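Local coordinates for tail spike protein (Acinetobacter phage vB_AbaP_AS12, PDB 6EU4) that probably recognises and degrades the surface polysaccharide of its Acinetobacter baumannii host, as a trimeric tailspike built round a parallel beta-helix, at residues V375-V381 with V409-F415; N448-D452 with D462-F466. All blocks are in the same frame, centred on the assembly; numbering follows the deposited sequence. Where two conformers were deposited one is given.

Contact 1 of 2, residues V375-V381 with V409-F415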
loop_
_atom_site.group_PDB
_atom_site.type_symbol
_atom_site.label_atom_id
_atom_site.label_comp_id
_atom_site.label_asym_id
_atom_site.label_seq_id
_atom_site.Cartn_x
_atom_site.Cartn_y
_atom_site.Cartn_z
ATOM N N VAL A 375 13.595 6.264 -16.658
ATOM C CA VAL A 375 13.325 4.873 -16.289
ATOM C C VAL A 375 14.245 4.006 -17.132
ATOM O O VAL A 375 13.940 3.720 -18.300
ATOM C CB VAL A 375 11.851 4.513 -16.511
ATOM C CG1 VAL A 375 11.540 3.120 -15.990
ATOM C CG2 VAL A 375 10.938 5.521 -15.831
ATOM N N VAL A 376 15.375 3.567 -16.555
ATOM C CA VAL A 376 16.454 2.977 -17.328
ATOM C C VAL A 376 16.939 1.658 -16.716
ATOM O O VAL A 376 16.742 1.375 -15.534
ATOM C CB VAL A 376 17.632 3.971 -17.481
ATOM C CG1 VAL A 376 17.131 5.306 -18.006
ATOM C CG2 VAL A 376 18.403 4.152 -16.137
ATOM N N SER A 377 17.581 0.845 -17.564
ATOM C CA SER A 377 18.296 -0.372 -17.149
ATOM C C SER A 377 17.399 -1.337 -16.362
ATOM O O SER A 377 17.606 -1.606 -15.173
ATOM C CB SER A 377 19.529 -0.002 -16.320
ATOM O OG SER A 377 20.438 0.759 -17.091
ATOM N N ASN A 378 16.404 -1.883 -17.055
ATOM C CA ASN A 378 15.543 -2.923 -16.488
ATOM C C ASN A 378 14.795 -2.444 -15.241
ATOM O O ASN A 378 14.531 -3.215 -14.311
ATOM C CB ASN A 378 16.341 -4.182 -16.175
ATOM C CG ASN A 378 16.801 -4.878 -17.428
ATOM O OD1 ASN A 378 15.989 -5.194 -18.302
ATOM N ND2 ASN A 378 18.105 -5.088 -17.546
ATOM N N SER A 379 14.389 -1.189 -15.250
ATOM C CA SER A 379 13.533 -0.675 -14.192
ATOM C C SER A 379 12.066 -0.989 -14.478
ATOM O O SER A 379 11.668 -1.311 -15.600
ATOM C CB SER A 379 13.714 0.833 -14.033
ATOM O OG SER A 379 14.933 1.141 -13.394
ATOM N N LYS A 380 11.260 -0.911 -13.424
ATOM C CA LYS A 380 9.809 -1.015 -13.530
ATOM C C LYS A 380 9.255 0.106 -12.682
ATOM O O LYS A 380 9.471 0.113 -11.468
ATOM C CB LYS A 380 9.246 -2.343 -13.004
ATOM C CG LYS A 380 10.144 -3.513 -12.973
ATOM C CD LYS A 380 9.463 -4.615 -12.154
ATOM C CE LYS A 380 10.340 -5.782 -11.911
ATOM N NZ LYS A 380 9.654 -6.830 -11.099
ATOM N N VAL A 381 8.553 1.052 -13.300
ATOM C CA VAL A 381 7.993 2.186 -12.579
ATOM C C VAL A 381 6.513 2.245 -12.910
ATOM O O VAL A 381 6.144 2.241 -14.091
ATOM C CB VAL A 381 8.695 3.506 -12.956
ATOM C CG1 VAL A 381 7.960 4.705 -12.418
ATOM C CG2 VAL A 381 10.133 3.509 -12.441
ATOM N N VAL A 409 12.034 5.935 -21.258
ATOM C CA VAL A 409 11.997 4.536 -20.859
ATOM C C VAL A 409 12.916 3.761 -21.788
ATOM O O VAL A 409 12.694 3.740 -23.003
ATOM C CB VAL A 409 10.566 3.963 -20.908
ATOM C CG1 VAL A 409 10.507 2.638 -20.174
ATOM C CG2 VAL A 409 9.549 4.946 -20.320
ATOM N N GLU A 410 13.932 3.102 -21.228
ATOM C CA GLU A 410 14.933 2.441 -22.060
ATOM C C GLU A 410 15.503 1.200 -21.385
ATOM O O GLU A 410 15.261 0.918 -20.206
ATOM C CB GLU A 410 16.073 3.414 -22.417
ATOM C CG GLU A 410 17.053 3.687 -21.292
ATOM C CD GLU A 410 18.214 2.697 -21.241
ATOM O OE1 GLU A 410 18.400 2.045 -20.190
ATOM O OE2 GLU A 410 18.932 2.541 -22.256
ATOM N N GLY A 411 16.286 0.452 -22.168
ATOM C CA GLY A 411 17.112 -0.626 -21.647
ATOM C C GLY A 411 16.354 -1.730 -20.925
ATOM O O GLY A 411 16.770 -2.171 -19.845
ATOM N N GLY A 412 15.267 -2.210 -21.525
ATOM C CA GLY A 412 14.467 -3.269 -20.951
ATOM C C GLY A 412 13.489 -2.826 -19.884
ATOM O O GLY A 412 12.825 -3.680 -19.285
ATOM N N SER A 413 13.380 -1.526 -19.626
ATOM C CA SER A 413 12.505 -1.014 -18.578
ATOM C C SER A 413 11.039 -1.053 -19.000
ATOM O O SER A 413 10.702 -1.194 -20.178
ATOM C CB SER A 413 12.878 0.409 -18.223
ATOM O OG SER A 413 14.196 0.457 -17.686
ATOM N N VAL A 414 10.167 -0.911 -18.010
ATOM C CA VAL A 414 8.729 -0.795 -18.230
ATOM C C VAL A 414 8.216 0.359 -17.383
ATOM O O VAL A 414 8.649 0.548 -16.239
ATOM C CB VAL A 414 7.988 -2.110 -17.927
ATOM C CG1 VAL A 414 8.166 -2.530 -16.490
ATOM C CG2 VAL A 414 6.514 -1.978 -18.284
ATOM N N PHE A 415 7.320 1.149 -17.971
ATOM C CA PHE A 415 6.719 2.324 -17.354
ATOM C C PHE A 415 5.212 2.213 -17.523
ATOM O O PHE A 415 4.729 2.012 -18.641
ATOM C CB PHE A 415 7.242 3.606 -18.019
ATOM C CG PHE A 415 6.680 4.885 -17.456
ATOM C CD1 PHE A 415 6.887 5.237 -16.125
ATOM C CD2 PHE A 415 5.988 5.767 -18.274
ATOM C CE1 PHE A 415 6.407 6.444 -15.622
ATOM C CE2 PHE A 415 5.501 6.964 -17.772
ATOM C CZ PHE A 415 5.702 7.300 -16.446
HETATM O O HOH W 1 20.569 0.323 -19.830
HETATM O O HOH W 2 13.503 -6.528 -18.910
HETATM O O HOH W 3 11.705 -4.188 -16.649
#

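Contact 2 of 2, residues N448-D452 with D462-F466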
loop_
_atom_site.group_PDB
_atom_site.type_symbol
_atom_site.label_atom_id
_atom_site.label_comp_id
_atom_site.label_asym_id
_atom_site.label_seq_id
_atom_site.Cartn_x
_atom_site.Cartn_y
_atom_site.Cartn_z
ATOM N N ASN A 448 13.684 -1.338 -27.167
ATOM C CA ASN A 448 13.958 -2.273 -26.089
ATOM C C ASN A 448 13.424 -1.671 -24.799
ATOM O O ASN A 448 14.188 -1.341 -23.887
ATOM C CB ASN A 448 15.453 -2.559 -25.987
ATOM C CG ASN A 448 15.783 -3.572 -24.909
ATOM O OD1 ASN A 448 14.972 -4.433 -24.584
ATOM N ND2 ASN A 448 16.982 -3.469 -24.352
ATOM N N ALA A 449 12.124 -1.416 -24.779
ATOM C CA ALA A 449 11.445 -0.980 -23.569
ATOM C C ALA A 449 9.972 -1.294 -23.748
ATOM O O ALA A 449 9.511 -1.614 -24.847
ATOM C CB ALA A 449 11.651 0.516 -23.314
ATOM N N SER A 450 9.239 -1.206 -22.644
ATOM C CA SER A 450 7.810 -1.458 -22.631
ATOM C C SER A 450 7.083 -0.327 -21.920
ATOM O O SER A 450 7.590 0.249 -20.955
ATOM C CB SER A 450 7.484 -2.782 -21.934
ATOM O OG SER A 450 8.036 -3.892 -22.674
ATOM N N VAL A 451 5.869 -0.047 -22.397
ATOM C CA VAL A 451 5.007 0.962 -21.791
ATOM C C VAL A 451 3.578 0.445 -21.742
ATOM O O VAL A 451 3.129 -0.308 -22.611
ATOM C CB VAL A 451 5.046 2.309 -22.544
ATOM C CG1 VAL A 451 6.447 2.931 -22.485
ATOM C CG2 VAL A 451 4.612 2.137 -23.990
ATOM N N ASP A 452 2.857 0.880 -20.703
ATOM C CA ASP A 452 1.415 0.642 -20.568
ATOM C C ASP A 452 0.907 1.911 -19.908
ATOM O O ASP A 452 0.922 2.030 -18.684
ATOM C CB ASP A 452 1.094 -0.606 -19.763
ATOM C CG ASP A 452 -0.395 -0.866 -19.648
ATOM O OD1 ASP A 452 -1.188 -0.000 -20.059
ATOM O OD2 ASP A 452 -0.767 -1.940 -19.122
ATOM N N ASP A 462 2.949 -1.199 -25.454
ATOM C CA ASP A 462 3.948 -1.581 -26.446
ATOM C C ASP A 462 5.124 -2.243 -25.741
ATOM O O ASP A 462 5.385 -1.996 -24.566
ATOM C CB ASP A 462 4.401 -0.345 -27.227
ATOM C CG ASP A 462 5.011 -0.672 -28.586
ATOM O OD1 ASP A 462 5.089 -1.856 -28.965
ATOM O OD2 ASP A 462 5.407 0.288 -29.283
ATOM N N GLY A 463 5.849 -3.077 -26.473
ATOM C CA GLY A 463 7.076 -3.650 -25.961
ATOM C C GLY A 463 6.915 -5.129 -25.641
ATOM O O GLY A 463 5.823 -5.698 -25.684
ATOM N N ALA A 464 8.050 -5.746 -25.303
ATOM C CA ALA A 464 8.073 -7.199 -25.125
ATOM C C ALA A 464 7.210 -7.674 -23.956
ATOM O O ALA A 464 6.789 -8.839 -23.947
ATOM C CB ALA A 464 9.503 -7.684 -24.926
ATOM N N LYS A 465 6.959 -6.830 -22.966
ATOM C CA LYS A 465 6.109 -7.240 -21.854
ATOM C C LYS A 465 4.634 -7.229 -22.224
ATOM O O LYS A 465 3.806 -7.727 -21.450
ATOM C CB LYS A 465 6.366 -6.337 -20.657
ATOM C CG LYS A 465 7.789 -6.517 -20.098
ATOM C CD LYS A 465 7.970 -5.894 -18.765
ATOM C CE LYS A 465 9.418 -6.091 -18.288
ATOM N NZ LYS A 465 9.771 -7.536 -18.132
ATOM N N PHE A 466 4.287 -6.697 -23.399
ATOM C CA PHE A 466 2.904 -6.566 -23.841
ATOM C C PHE A 466 2.814 -7.110 -25.259
ATOM O O PHE A 466 2.564 -6.385 -26.232
ATOM C CB PHE A 466 2.446 -5.121 -23.753
ATOM C CG PHE A 466 2.553 -4.554 -22.379
ATOM C CD1 PHE A 466 1.606 -4.871 -21.418
ATOM C CD2 PHE A 466 3.598 -3.736 -22.023
ATOM C CE1 PHE A 466 1.697 -4.369 -20.159
ATOM C CE2 PHE A 466 3.693 -3.242 -20.751
ATOM C CZ PHE A 466 2.746 -3.567 -19.816
HETATM O O HOH W 4 10.524 -4.334 -25.735
#

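Contact 1 of 2, residues V375-V381 with V409-F415
Glu-410 reaches across from one coil of a beta-helix to the next and shows how a side chain can carry on the backbone pairing where two stacked strands bend into a turn. Its CB leaves the backbone with CG in the crowded position between N and the carbonyl carbon (chi1 76°), and a second bend at chi2 folds the chain back toward 375-381. CG lies against CG1 of Val-376 at 3.7 Å, CD passes over CB of the same valine, and OE1 accepts the N-H of Ser-377 at 3.0 Å, nearly along its own C-O axis. A water donates to OE1 and also bonds Ser-377 OG, so OE1 is gripped by two bonds, one from the backbone and one from the water.

Inside the bend, the hydroxyl of Ser-413 does comparable work. OG donates to Glu-410 O and accepts the N-H of Ser-379 at 2.9 Å, tying the type I' turn 410-413 to the coil beside it. Asn-378 N meets Gly-411 O at 2.8 Å but from above the carbonyl plane, a bent bond. Beyond the turn, regular parallel pairing resumes: Val-414 N bonds Ser-379 O, and Val-414 O receives Val-381 N. On the buried face CG1 of Val-381 sits in plane at the edge of the Phe-415 ring, 3.9 Å from CD1, while CG2 of Val-375 approaches CD1 obliquely from 4.1 Å.

Strands 371-376 and 380-384 lie between the coil bearing 336-341 and 344-348 and the coil bearing 405-409 and 414-417. Tyr-445 and Val-443 of strand 443-445 touch Val-409 and Phe-415, and Lys-380 NZ leaves the contact for Glu-344 and for Glu-420 O and Thr-422 of the second subunit.

Contact 2 of 2, residues N448-D452 with D462-F466
The Phe-466 ring turns its edge to Ser-450, whose CB lies near the ring plane 4.0 Å from CE2. Val-451 O and CB of Asp-452 approach obliquely, the latter 3.4 Å from CZ, and the Asp-452 carboxylate stands almost perpendicular to the ring, the planes 84° apart. Its oxygens are taken by Arg-459, in a salt bridge to OD1, and by Gln-461 at OD2. Val-414 of the same chain and Pro-419 of the second subunit also pack on Phe-466.

Ser-450 supplies the polar grip. With OG swung beside its own backbone N (chi1 -65°), the hydroxyl accepts the N-H of Lys-465 at 3.1 Å in an almost straight bond of 170°, holding the type I turn 463-466 against the strand. A water bridges Ala-449 O to Ala-464 N alongside.

Val-451 and Asp-462 exchange two backbone bonds, each 3.0 Å, and their side chains lie side by side; Asp-462 OD2 turns to Tyr-445. This hydrogen-bonded antiparallel pair belongs to a beta-hairpin in which 450-455 still stacks in parallel on 414-417 and 458-462 runs back beside it, closing the parallel stack toward the C-terminal end of the beta-helix.

Contact 1 and contact 2 are successive layers of one stack, joined where strand 414-417 of contact 1 runs beside strand 450-455 of contact 2. The second segment of contact 1 presents its far side to contact 2: Gly-412 N probably bonds Asn-448 O at 2.7 Å, and Ser-413 O probably receives Ser-450 N. Both contacts are partly buried, with more surface enclosed in 375-381 with 409-415. There the pairing is parallel, with Val-375, Val-381, Val-409 and Phe-415 together on one face and its side-chain hydrogen bonds gathered at a turn; in 448-452 with 462-466 the chain reverses, and a turn folds over the strand. Each uses a serine hydroxyl as acceptor for a backbone N-H, and each touches the second subunit.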